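Local atomic coordinates of beta-fructofuranosidase (Arthrobacter, PDB entry 3WPU), a protein that belongs to the levansucrase/invertase family of the beta-fructosidase clan, whose members are built around a five-bladed beta-propeller. Residues D32-Q37 / Y289-D294; Q37-P42 / S389-G394; Y88-W93 / A167-N172; G205-N210 / V214-F219. All blocks are in the same frame, centred on the assembly; numbering follows the deposited sequence. Where two conformers were deposited one is given.

Contact 1: D32-Q37 / Y289-D294; sequences DARQLQ and YAETVD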
loop_
_atom_site.group_PDB
_atom_site.type_symbol
_atom_site.label_atom_id
_atom_site.label_comp_id
_atom_site.label_asym_id
_atom_site.label_seq_id
_atom_site.Cartn_x
_atom_site.Cartn_y
_atom_site.Cartn_z
ATOM N N ASP A 32 -11.423 20.202 0.448
ATOM C CA ASP A 32 -10.559 19.409 1.352
ATOM C C ASP A 32 -9.106 19.500 0.848
ATOM O O ASP A 32 -8.196 19.855 1.588
ATOM C CB ASP A 32 -11.014 17.930 1.391
ATOM C CG ASP A 32 -12.366 17.710 2.105
ATOM O OD1 ASP A 32 -12.798 18.569 2.906
ATOM O OD2 ASP A 32 -12.952 16.624 1.875
ATOM N N ALA A 33 -8.913 19.183 -0.420
ATOM C CA ALA A 33 -7.581 19.121 -0.985
ATOM C C ALA A 33 -6.892 20.484 -0.957
ATOM O O ALA A 33 -5.646 20.562 -0.868
ATOM C CB ALA A 33 -7.638 18.539 -2.404
ATOM N N ARG A 34 -7.656 21.570 -0.993
ATOM C CA ARG A 34 -7.039 22.909 -0.956
ATOM C C ARG A 34 -6.469 23.255 0.410
ATOM O O ARG A 34 -5.641 24.147 0.539
ATOM C CB ARG A 34 -7.983 23.997 -1.500
ATOM C CG ARG A 34 -8.172 23.879 -3.002
ATOM C CD ARG A 34 -9.188 24.855 -3.578
ATOM N NE ARG A 34 -8.806 26.258 -3.404
ATOM C CZ ARG A 34 -9.625 27.301 -3.582
ATOM N NH1 ARG A 34 -10.905 27.127 -3.905
ATOM N NH2 ARG A 34 -9.163 28.538 -3.387
ATOM N N GLN A 35 -6.855 22.510 1.443
ATOM C CA GLN A 35 -6.219 22.669 2.748
ATOM C C GLN A 35 -4.707 22.388 2.688
ATOM O O GLN A 35 -3.945 22.956 3.446
ATOM C CB GLN A 35 -6.852 21.748 3.779
ATOM C CG GLN A 35 -8.357 21.897 3.966
ATOM C CD GLN A 35 -8.815 23.337 4.076
ATOM O OE1 GLN A 35 -8.477 24.044 5.027
ATOM N NE2 GLN A 35 -9.595 23.760 3.117
ATOM N N LEU A 36 -4.296 21.514 1.788
ATOM C CA LEU A 36 -2.869 21.202 1.584
ATOM C C LEU A 36 -2.082 22.465 1.264
ATOM O O LEU A 36 -0.938 22.621 1.715
ATOM C CB LEU A 36 -2.694 20.155 0.459
ATOM C CG LEU A 36 -3.362 18.777 0.661
ATOM C CD1 LEU A 36 -3.462 17.999 -0.620
ATOM C CD2 LEU A 36 -2.609 17.980 1.721
ATOM N N GLN A 37 -2.670 23.360 0.481
ATOM C CA GLN A 37 -1.983 24.640 0.177
ATOM C C GLN A 37 -2.012 25.584 1.386
ATOM O O GLN A 37 -1.072 26.334 1.646
ATOM C CB GLN A 37 -2.611 25.321 -1.042
ATOM C CG GLN A 37 -2.511 24.477 -2.279
ATOM C CD GLN A 37 -3.352 25.003 -3.412
ATOM O OE1 GLN A 37 -3.345 26.217 -3.695
ATOM N NE2 GLN A 37 -4.094 24.109 -4.063
ATOM N N TYR A 289 -13.970 31.696 -1.342
ATOM C CA TYR A 289 -12.965 30.925 -2.100
ATOM C C TYR A 289 -13.564 29.819 -2.976
ATOM O O TYR A 289 -12.834 29.089 -3.652
ATOM C CB TYR A 289 -11.916 30.330 -1.139
ATOM C CG TYR A 289 -11.048 31.378 -0.508
ATOM C CD1 TYR A 289 -9.902 31.839 -1.146
ATOM C CD2 TYR A 289 -11.390 31.952 0.703
ATOM C CE1 TYR A 289 -9.118 32.816 -0.582
ATOM C CE2 TYR A 289 -10.611 32.930 1.278
ATOM C CZ TYR A 289 -9.473 33.353 0.633
ATOM O OH TYR A 289 -8.689 34.325 1.211
ATOM N N ALA A 290 -14.883 29.644 -2.939
ATOM C CA ALA A 290 -15.526 28.615 -3.746
ATOM C C ALA A 290 -15.266 28.771 -5.240
ATOM O O ALA A 290 -15.124 29.901 -5.762
ATOM C CB ALA A 290 -17.021 28.593 -3.461
ATOM N N GLU A 291 -15.171 27.634 -5.924
ATOM C CA GLU A 291 -15.086 27.590 -7.387
ATOM C C GLU A 291 -16.444 27.236 -7.931
ATOM O O GLU A 291 -17.277 26.682 -7.216
ATOM C CB GLU A 291 -14.111 26.507 -7.855
ATOM C CG GLU A 291 -12.713 26.610 -7.282
ATOM C CD GLU A 291 -11.919 25.365 -7.586
ATOM O OE1 GLU A 291 -12.185 24.315 -6.947
ATOM O OE2 GLU A 291 -11.001 25.443 -8.434
ATOM N N THR A 292 -16.680 27.524 -9.203
ATOM C CA THR A 292 -17.918 27.072 -9.813
ATOM C C THR A 292 -17.718 25.716 -10.484
ATOM O O THR A 292 -16.618 25.399 -10.951
ATOM C CB THR A 292 -18.484 28.086 -10.832
ATOM O OG1 THR A 292 -17.681 28.093 -12.026
ATOM C CG2 THR A 292 -18.515 29.481 -10.221
ATOM N N VAL A 293 -18.791 24.933 -10.517
ATOM C CA VAL A 293 -18.819 23.666 -11.232
ATOM C C VAL A 293 -18.384 23.860 -12.689
ATOM O O VAL A 293 -17.538 23.105 -13.204
ATOM C CB VAL A 293 -20.215 22.983 -11.128
ATOM C CG1 VAL A 293 -20.368 21.868 -12.151
ATOM C CG2 VAL A 293 -20.453 22.432 -9.723
ATOM N N ASP A 294 -18.920 24.886 -13.351
ATOM C CA ASP A 294 -18.529 25.147 -14.743
ATOM C C ASP A 294 -17.029 25.415 -14.903
ATOM O O ASP A 294 -16.398 24.871 -15.816
ATOM C CB ASP A 294 -19.336 26.313 -15.349
ATOM C CG ASP A 294 -20.805 25.976 -15.561
ATOM O OD1 ASP A 294 -21.202 24.795 -15.502
ATOM O OD2 ASP A 294 -21.577 26.929 -15.826
HETATM O O HOH W 1 -10.337 30.876 -4.651
#
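The flat guanidinium of R34 receives the backbone carbonyl of Y289 at its edge, while the Y289 ring plane stands at 69° to it and the two side chains cross at about a right angle. The edge approach is supported by the NH1 to Y289 O distance of 2.8 Å, with the oxygen only 13° out of the guanidinium plane. On the acceptor side the donor is tilted from the carbonyl plane, and the N-H...O angle is 157°. A water doubles this link, accepting from R34 NH2 at 2.9 Å and donating to Y289 O at 3.2 Å, which gives that oxygen two donors. The R34 chain bends at chi3, swinging the guanidinium across the Y289 side chain, whose CB lies 4.0 Å from NH2. E291 contributes methylene contact, its CG lying 3.9 Å from R34 NH1 in an oblique approach. Its carboxylate does not form a salt bridge with R34: OE1 pairs instead with R30 and with the hydroxyl of Y283, which also bonds R34 NH1. The E291 carboxylate, near but not paired with R34, may partly offset the arginine's charge. This is an arginine side chain bound to a main-chain carbonyl, joining helix 30-38 at the protein surface to the loop that T292 ends as N-cap of helix 293-297.

Contact 2: Q37-P42 / S389-G394; sequences QRMSDP and SGLALG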
loop_
_atom_site.group_PDB
_atom_site.type_symbol
_atom_site.label_atom_id
_atom_site.label_comp_id
_atom_site.label_asym_id
_atom_site.label_seq_id
_atom_site.Cartn_x
_atom_site.Cartn_y
_atom_site.Cartn_z
ATOM N N GLN A 37 -2.670 23.360 0.481
ATOM C CA GLN A 37 -1.983 24.640 0.177
ATOM C C GLN A 37 -2.012 25.584 1.386
ATOM O O GLN A 37 -1.072 26.334 1.646
ATOM C CB GLN A 37 -2.611 25.321 -1.042
ATOM C CG GLN A 37 -2.511 24.477 -2.279
ATOM C CD GLN A 37 -3.352 25.003 -3.412
ATOM O OE1 GLN A 37 -3.345 26.217 -3.695
ATOM N NE2 GLN A 37 -4.094 24.109 -4.063
ATOM N N ARG A 38 -3.107 25.568 2.147
ATOM C CA ARG A 38 -3.198 26.418 3.328
ATOM C C ARG A 38 -2.161 26.049 4.380
ATOM O O ARG A 38 -1.727 26.898 5.135
ATOM C CB ARG A 38 -4.605 26.326 3.948
ATOM C CG ARG A 38 -5.715 26.826 3.042
ATOM C CD ARG A 38 -7.080 26.825 3.733
ATOM N NE ARG A 38 -7.163 27.849 4.775
ATOM C CZ ARG A 38 -8.028 27.836 5.787
ATOM N NH1 ARG A 38 -8.897 26.846 5.928
ATOM N NH2 ARG A 38 -8.023 28.821 6.694
ATOM N N MET A 39 -1.797 24.766 4.440
ATOM C CA MET A 39 -0.881 24.260 5.436
ATOM C C MET A 39 0.565 24.544 5.048
ATOM O O MET A 39 1.439 24.419 5.882
ATOM C CB MET A 39 -1.061 22.756 5.588
ATOM C CG MET A 39 -2.412 22.307 6.149
ATOM S SD MET A 39 -2.751 20.571 5.741
ATOM C CE MET A 39 -1.018 20.052 5.781
ATOM N N SER A 40 0.789 24.929 3.799
ATOM C CA SER A 40 2.148 25.124 3.291
ATOM C C SER A 40 2.649 26.506 3.654
ATOM O O SER A 40 1.871 27.458 3.731
ATOM C CB SER A 40 2.159 24.936 1.774
ATOM O OG SER A 40 3.467 25.100 1.224
ATOM N N ASP A 41 3.957 26.615 3.863
ATOM C CA ASP A 41 4.587 27.859 4.287
ATOM C C ASP A 41 5.055 28.591 3.040
ATOM O O ASP A 41 5.966 28.116 2.383
ATOM C CB ASP A 41 5.787 27.553 5.182
ATOM C CG ASP A 41 6.541 28.811 5.624
ATOM O OD1 ASP A 41 6.202 29.941 5.190
ATOM O OD2 ASP A 41 7.497 28.635 6.420
ATOM N N PRO A 42 4.443 29.748 2.717
ATOM C CA PRO A 42 4.786 30.414 1.472
ATOM C C PRO A 42 6.189 31.014 1.482
ATOM O O PRO A 42 6.677 31.373 0.419
ATOM C CB PRO A 42 3.715 31.510 1.337
ATOM C CG PRO A 42 3.250 31.746 2.724
ATOM C CD PRO A 42 3.354 30.432 3.430
ATOM N N SER A 389 -7.397 17.979 5.162
ATOM C CA SER A 389 -6.542 17.988 4.005
ATOM C C SER A 389 -6.402 16.601 3.386
ATOM O O SER A 389 -6.302 16.470 2.179
ATOM C CB SER A 389 -5.151 18.495 4.389
ATOM O OG SER A 389 -4.450 17.583 5.234
ATOM N N GLY A 390 -6.390 15.578 4.250
ATOM C CA GLY A 390 -6.096 14.219 3.859
ATOM C C GLY A 390 -4.642 13.834 4.046
ATOM O O GLY A 390 -4.306 12.646 4.036
ATOM N N LEU A 391 -3.742 14.802 4.185
ATOM C CA LEU A 391 -2.339 14.437 4.266
ATOM C C LEU A 391 -1.986 13.824 5.613
ATOM O O LEU A 391 -2.216 14.451 6.641
ATOM C CB LEU A 391 -1.454 15.645 4.047
ATOM C CG LEU A 391 0.063 15.433 4.012
ATOM C CD1 LEU A 391 0.442 14.424 2.952
ATOM C CD2 LEU A 391 0.723 16.770 3.801
ATOM N N ALA A 392 -1.369 12.644 5.576
ATOM C CA ALA A 392 -0.824 11.985 6.760
ATOM C C ALA A 392 0.716 11.929 6.743
ATOM O O ALA A 392 1.360 12.178 7.766
ATOM C CB ALA A 392 -1.392 10.605 6.909
ATOM N N LEU A 393 1.313 11.606 5.607
ATOM C CA LEU A 393 2.766 11.455 5.578
ATOM C C LEU A 393 3.324 11.807 4.201
ATOM O O LEU A 393 3.425 10.944 3.320
ATOM C CB LEU A 393 3.178 10.030 5.974
ATOM C CG LEU A 393 4.671 9.786 6.238
ATOM C CD1 LEU A 393 5.047 10.389 7.565
ATOM C CD2 LEU A 393 5.002 8.300 6.244
ATOM N N GLY A 394 3.685 13.069 4.034
ATOM C CA GLY A 394 4.209 13.589 2.788
ATOM C C GLY A 394 5.720 13.582 2.729
ATOM O O GLY A 394 6.409 13.781 3.740
#
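M39 reaches across to S389 and L391, which lie where helix 385-388 gives way to strand 391-394. From CB the chain leaves with CG anti to the carbonyl carbon (chi1 -66°) and continues extended to the sulfur; CB and CG serve as the spacer. SD makes the closest approach, lying 3.4 Å from S389 CB and 3.5 Å from S389 OG, a van der Waals contact in which the sulfur rests alongside the serine side chain and touches both atoms almost equally. At chi3, only 32° and thus off a staggered position, the chain bends and brings the terminal methyl towards the leucine: M39 CE lies 4.2 Å from L391 CD2. No hydrogen bond joins the two segments, so they meet by van der Waals packing.

The serine hydroxyl is already engaged elsewhere. S389 OG accepts from L391 N at 3.1 Å with an N-H...O angle of 154°, and it also bonds the carbonyl oxygen of N386, within the preceding helix. Its hydroxyl is therefore held towards its own chain. L36 of helix 30-38 packs on S389 and L391 beside the methionine, extending the same patch. The bond from L391 N to S389 OG defines an ST turn, and G390, with positive phi, is where the chain leaves helix 385-388. Beyond it, A392 and L393 both face V370 in a classic beta bulge, in an antiparallel sheet consistent with a propeller blade.

Contact 3: Y88-W93 / A167-N172; sequences YSVNGW and ARVSKN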
loop_
_atom_site.group_PDB
_atom_site.type_symbol
_atom_site.label_atom_id
_atom_site.label_comp_id
_atom_site.label_asym_id
_atom_site.label_seq_id
_atom_site.Cartn_x
_atom_site.Cartn_y
_atom_site.Cartn_z
ATOM N N TYR A 88 3.168 -11.604 9.927
ATOM C CA TYR A 88 3.605 -12.936 10.325
ATOM C C TYR A 88 5.006 -13.401 9.934
ATOM O O TYR A 88 5.501 -13.140 8.832
ATOM C CB TYR A 88 2.632 -13.959 9.775
ATOM C CG TYR A 88 1.362 -14.046 10.564
ATOM C CD1 TYR A 88 0.389 -13.067 10.446
ATOM C CD2 TYR A 88 1.132 -15.110 11.429
ATOM C CE1 TYR A 88 -0.774 -13.126 11.175
ATOM C CE2 TYR A 88 -0.038 -15.181 12.171
ATOM C CZ TYR A 88 -0.981 -14.174 12.050
ATOM O OH TYR A 88 -2.164 -14.224 12.756
ATOM N N SER A 89 5.615 -14.140 10.866
ATOM C CA SER A 89 6.715 -15.041 10.567
ATOM C C SER A 89 6.119 -16.439 10.500
ATOM O O SER A 89 5.065 -16.688 11.100
ATOM C CB SER A 89 7.808 -14.949 11.642
ATOM O OG SER A 89 7.321 -15.417 12.884
ATOM N N VAL A 90 6.785 -17.343 9.783
ATOM C CA VAL A 90 6.382 -18.758 9.700
ATOM C C VAL A 90 7.591 -19.618 10.059
ATOM O O VAL A 90 8.670 -19.494 9.466
ATOM C CB VAL A 90 5.846 -19.161 8.301
ATOM C CG1 VAL A 90 5.360 -20.611 8.315
ATOM C CG2 VAL A 90 4.705 -18.246 7.863
ATOM N N ASN A 91 7.435 -20.452 11.079
ATOM C CA ASN A 91 8.513 -21.312 11.534
ATOM C C ASN A 91 9.866 -20.616 11.639
ATOM O O ASN A 91 10.883 -21.150 11.220
ATOM C CB ASN A 91 8.555 -22.572 10.680
ATOM C CG ASN A 91 7.370 -23.477 10.956
ATOM O OD1 ASN A 91 6.472 -23.111 11.696
ATOM N ND2 ASN A 91 7.367 -24.657 10.364
ATOM N N GLY A 92 9.848 -19.424 12.236
ATOM C CA GLY A 92 11.046 -18.690 12.567
ATOM C C GLY A 92 11.517 -17.714 11.521
ATOM O O GLY A 92 12.572 -17.116 11.691
ATOM N N TRP A 93 10.745 -17.529 10.454
ATOM C CA TRP A 93 11.170 -16.657 9.341
ATOM C C TRP A 93 10.132 -15.585 9.012
ATOM O O TRP A 93 8.966 -15.908 8.740
ATOM C CB TRP A 93 11.395 -17.476 8.077
ATOM C CG TRP A 93 12.456 -18.495 8.196
ATOM C CD1 TRP A 93 12.293 -19.810 8.501
ATOM C CD2 TRP A 93 13.857 -18.296 7.980
ATOM N NE1 TRP A 93 13.503 -20.447 8.507
ATOM C CE2 TRP A 93 14.486 -19.538 8.190
ATOM C CE3 TRP A 93 14.647 -17.190 7.665
ATOM C CZ2 TRP A 93 15.859 -19.706 8.070
ATOM C CZ3 TRP A 93 16.016 -17.362 7.544
ATOM C CH2 TRP A 93 16.608 -18.603 7.739
ATOM N N ALA A 167 -1.088 -10.551 0.921
ATOM C CA ALA A 167 -0.899 -11.994 1.086
ATOM C C ALA A 167 -1.402 -12.439 2.446
ATOM O O ALA A 167 -0.964 -11.918 3.466
ATOM C CB ALA A 167 0.561 -12.370 0.913
ATOM N N ARG A 168 -2.385 -13.332 2.434
ATOM C CA ARG A 168 -3.013 -13.826 3.645
ATOM C C ARG A 168 -2.470 -15.201 4.005
ATOM O O ARG A 168 -2.390 -16.086 3.139
ATOM C CB ARG A 168 -4.526 -13.894 3.427
ATOM C CG ARG A 168 -5.183 -12.532 3.273
ATOM C CD ARG A 168 -5.358 -11.862 4.624
ATOM N NE ARG A 168 -6.231 -12.697 5.446
ATOM C CZ ARG A 168 -7.560 -12.653 5.452
ATOM N NH1 ARG A 168 -8.240 -11.748 4.750
ATOM N NH2 ARG A 168 -8.218 -13.531 6.212
ATOM N N VAL A 169 -2.088 -15.392 5.264
ATOM C CA VAL A 169 -1.500 -16.666 5.685
ATOM C C VAL A 169 -2.542 -17.467 6.438
ATOM O O VAL A 169 -3.384 -16.893 7.083
ATOM C CB VAL A 169 -0.225 -16.456 6.531
ATOM C CG1 VAL A 169 -0.505 -15.729 7.833
ATOM C CG2 VAL A 169 0.533 -17.761 6.745
ATOM N N SER A 170 -2.487 -18.786 6.315
ATOM C CA SER A 170 -3.382 -19.695 7.013
ATOM C C SER A 170 -2.558 -20.430 8.050
ATOM O O SER A 170 -1.332 -20.450 7.966
ATOM C CB SER A 170 -3.974 -20.710 6.034
ATOM O OG SER A 170 -4.747 -20.075 5.027
ATOM N N LYS A 171 -3.237 -21.080 8.991
ATOM C CA LYS A 171 -2.570 -21.794 10.084
ATOM C C LYS A 171 -1.709 -22.963 9.624
ATOM O O LYS A 171 -0.805 -23.356 10.340
ATOM C CB LYS A 171 -3.597 -22.303 11.109
ATOM C CG LYS A 171 -4.120 -21.214 12.026
ATOM C CD LYS A 171 -5.248 -21.725 12.919
ATOM C CE LYS A 171 -5.754 -20.617 13.832
ATOM N NZ LYS A 171 -6.880 -21.048 14.716
ATOM N N ASN A 172 -2.004 -23.515 8.448
ATOM C CA ASN A 172 -1.208 -24.609 7.863
ATOM C C ASN A 172 -0.001 -24.136 7.035
ATOM O O ASN A 172 0.665 -24.947 6.397
ATOM C CB ASN A 172 -2.110 -25.502 7.000
ATOM C CG ASN A 172 -2.879 -24.718 5.944
ATOM O OD1 ASN A 172 -2.395 -23.717 5.428
ATOM N ND2 ASN A 172 -4.098 -25.161 5.642
#
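Y88 and V90 sit on the first strand of a tight two-residue beta hairpin, and both meet V169 near the end of strand 159-169. The hairpin is closed by a type I' turn from V90 to W93, with N91 and G92 at its corners. Its identity rests on a reciprocal pair of backbone bonds: V90 N to W93 O at 2.8 Å and W93 N to V90 O at 3.0 Å. The positive phi values of both corner residues complete the evidence. Strand 72-81 pairs with both 93-102 and 159-169 in the large mixed sheet, and its L80 is touched by the side chains of both V90 and V169.

Across the contact itself no hydrogen bond forms, and the nearest CA atoms, Y88 and V169, are 7.8 Å apart, too far for pairing as neighbouring strands. Side chains bridge that distance. V169 CG1 lies over one face of the Y88 ring, 3.9 Å from its centroid and 18° off the ring normal, which qualifies as a CH-pi contact. It is displaced toward the rim, being nearest CG at 3.7 Å, with CD1 of Y88 almost as close. The ring carries its hydroxyl beyond the valine to a hydrogen bond with D82, which pins its far end. L490 of strand 488-493 also touches V169.

The valine divides its two methyls between two residues. With chi1 at 63°, CG1 falls between the backbone N and the carbonyl carbon and takes the ring, while V169 CG2 meets V90 CG2 at 4.3 Å.

Contact 4: G205-N210 / V214-F219; sequences GKVKAN and VTLTGF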
loop_
_atom_site.group_PDB
_atom_site.type_symbol
_atom_site.label_atom_id
_atom_site.label_comp_id
_atom_site.label_asym_id
_atom_site.label_seq_id
_atom_site.Cartn_x
_atom_site.Cartn_y
_atom_site.Cartn_z
ATOM N N GLY A 205 -0.302 -20.816 -2.458
ATOM C CA GLY A 205 0.950 -21.541 -2.319
ATOM C C GLY A 205 1.193 -21.803 -0.861
ATOM O O GLY A 205 0.286 -21.686 -0.038
ATOM N N LYS A 206 2.419 -22.162 -0.539
ATOM C CA LYS A 206 2.716 -22.650 0.803
ATOM C C LYS A 206 4.167 -22.401 1.135
ATOM O O LYS A 206 5.022 -22.393 0.254
ATOM C CB LYS A 206 2.404 -24.149 0.893
ATOM C CG LYS A 206 2.311 -24.677 2.306
ATOM C CD LYS A 206 1.760 -26.098 2.331
ATOM C CE LYS A 206 1.308 -26.475 3.726
ATOM N NZ LYS A 206 0.436 -27.675 3.704
ATOM N N VAL A 207 4.416 -22.208 2.431
ATOM C CA VAL A 207 5.749 -22.007 2.963
ATOM C C VAL A 207 6.391 -23.363 3.234
ATOM O O VAL A 207 5.788 -24.250 3.841
ATOM C CB VAL A 207 5.708 -21.195 4.280
ATOM C CG1 VAL A 207 7.083 -21.120 4.928
ATOM C CG2 VAL A 207 5.155 -19.798 4.015
ATOM N N LYS A 208 7.624 -23.510 2.790
ATOM C CA LYS A 208 8.428 -24.636 3.188
ATOM C C LYS A 208 9.692 -24.045 3.807
ATOM O O LYS A 208 10.495 -23.425 3.115
ATOM C CB LYS A 208 8.701 -25.553 1.996
ATOM C CG LYS A 208 9.169 -26.954 2.399
ATOM C CD LYS A 208 10.675 -27.019 2.570
ATOM C CE LYS A 208 11.134 -28.310 3.252
ATOM N NZ LYS A 208 11.317 -28.182 4.736
ATOM N N ALA A 209 9.813 -24.183 5.126
ATOM C CA ALA A 209 10.889 -23.545 5.879
ATOM C C ALA A 209 11.774 -24.571 6.587
ATOM O O ALA A 209 11.306 -25.611 7.038
ATOM C CB ALA A 209 10.313 -22.561 6.882
ATOM N N ASN A 210 13.065 -24.280 6.638
ATOM C CA ASN A 210 13.980 -25.019 7.525
ATOM C C ASN A 210 15.111 -24.095 7.972
ATOM O O ASN A 210 15.028 -22.884 7.751
ATOM C CB ASN A 210 14.477 -26.327 6.861
ATOM C CG ASN A 210 15.201 -26.111 5.536
ATOM O OD1 ASN A 210 15.222 -27.009 4.687
ATOM N ND2 ASN A 210 15.788 -24.956 5.343
ATOM N N VAL A 214 13.745 -20.246 3.396
ATOM C CA VAL A 214 12.363 -20.385 2.985
ATOM C C VAL A 214 12.276 -20.671 1.493
ATOM O O VAL A 214 12.914 -20.001 0.682
ATOM C CB VAL A 214 11.573 -19.098 3.302
ATOM C CG1 VAL A 214 10.186 -19.128 2.673
ATOM C CG2 VAL A 214 11.501 -18.892 4.811
ATOM N N THR A 215 11.489 -21.679 1.150
ATOM C CA THR A 215 11.090 -21.938 -0.218
ATOM C C THR A 215 9.582 -21.823 -0.244
ATOM O O THR A 215 8.903 -22.172 0.729
ATOM C CB THR A 215 11.505 -23.355 -0.685
ATOM O OG1 THR A 215 12.924 -23.493 -0.569
ATOM C CG2 THR A 215 11.108 -23.574 -2.131
ATOM N N LEU A 216 9.058 -21.280 -1.338
ATOM C CA LEU A 216 7.623 -21.247 -1.542
ATOM C C LEU A 216 7.288 -22.361 -2.517
ATOM O O LEU A 216 8.016 -22.595 -3.473
ATOM C CB LEU A 216 7.153 -19.877 -2.037
ATOM C CG LEU A 216 7.379 -18.719 -1.058
ATOM C CD1 LEU A 216 6.756 -17.446 -1.616
ATOM C CD2 LEU A 216 6.829 -18.970 0.334
ATOM N N THR A 217 6.232 -23.103 -2.215
ATOM C CA THR A 217 5.758 -24.156 -3.077
ATOM C C THR A 217 4.354 -23.749 -3.555
ATOM O O THR A 217 3.745 -22.825 -3.003
ATOM C CB THR A 217 5.728 -25.528 -2.349
ATOM O OG1 THR A 217 4.787 -25.501 -1.272
ATOM C CG2 THR A 217 7.108 -25.890 -1.811
ATOM N N GLY A 218 3.877 -24.409 -4.605
ATOM C CA GLY A 218 2.563 -24.135 -5.155
ATOM C C GLY A 218 2.602 -22.938 -6.084
ATOM O O GLY A 218 3.527 -22.806 -6.866
ATOM N N PHE A 219 1.606 -22.056 -5.999
ATOM C CA PHE A 219 1.511 -20.912 -6.922
ATOM C C PHE A 219 1.510 -21.379 -8.381
ATOM O O PHE A 219 2.133 -20.803 -9.251
ATOM C CB PHE A 219 2.611 -19.889 -6.624
ATOM C CG PHE A 219 2.520 -19.299 -5.249
ATOM C CD1 PHE A 219 1.414 -18.534 -4.884
ATOM C CD2 PHE A 219 3.516 -19.526 -4.302
ATOM C CE1 PHE A 219 1.336 -17.979 -3.620
ATOM C CE2 PHE A 219 3.451 -18.955 -3.049
ATOM C CZ PHE A 219 2.334 -18.218 -2.687
HETATM O O HOH W 2 13.040 -24.646 2.639
#
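K206 pairs with T217 and K208 with T215, and in each pair every backbone N-H and carbonyl facing the other strand is satisfied. K206 N donates to T217 O at 2.9 Å, although the donor sits 36° out of the carbonyl plane. The return bond, T217 N to K206 O, is 2.8 Å. K208 N reaches T215 O at 2.8 Å, and T215 N answers to K208 O, also at 2.8 Å. K208 O has a second donor, a water at 2.9 Å that touches T215 OG1 only weakly. The non-hydrogen-bonded residues contribute CA-H...O contacts, as from L216 CA to K206 O at 3.4 Å. These pairs form the antiparallel beta hairpin of strands 197-210 and 213-226 in the large mixed sheet. Backbone polar groups pointing outward find other partners: G205 bonds I175 and V207 bonds G173, while V214 O accepts from the hydroxyl of Y118. On one face V207, A209, V214 and L216 pack, with V207 CG2 4.1 Å from L216 CD2. At the end away from the turn, G205 CA lies over the centre of the F219 ring, 3.6 Å from the centroid and 9° off its normal, a CH-pi contact.

The four contacts form two clusters on opposite sides of the chain's centre. Contacts 1 and 2 have centres 14 Å apart, share Q37 and both use helix 30-38, which thereby meets the 289-294 loop as well as the 389-394 strand entry; along the chain their segments alternate. Contacts 3 and 4, with centres 10 Å apart, belong to the same large mixed sheet, and W93 of the first packs on A209 and V214 of the second. They follow one another in series, within the sequence spanned by contacts 1 and 2. The centres of contacts 1 and 2 lie about 38 to 51 Å from those of contacts 3 and 4, so the N-terminal helix and this sheet are separate regions of one fold.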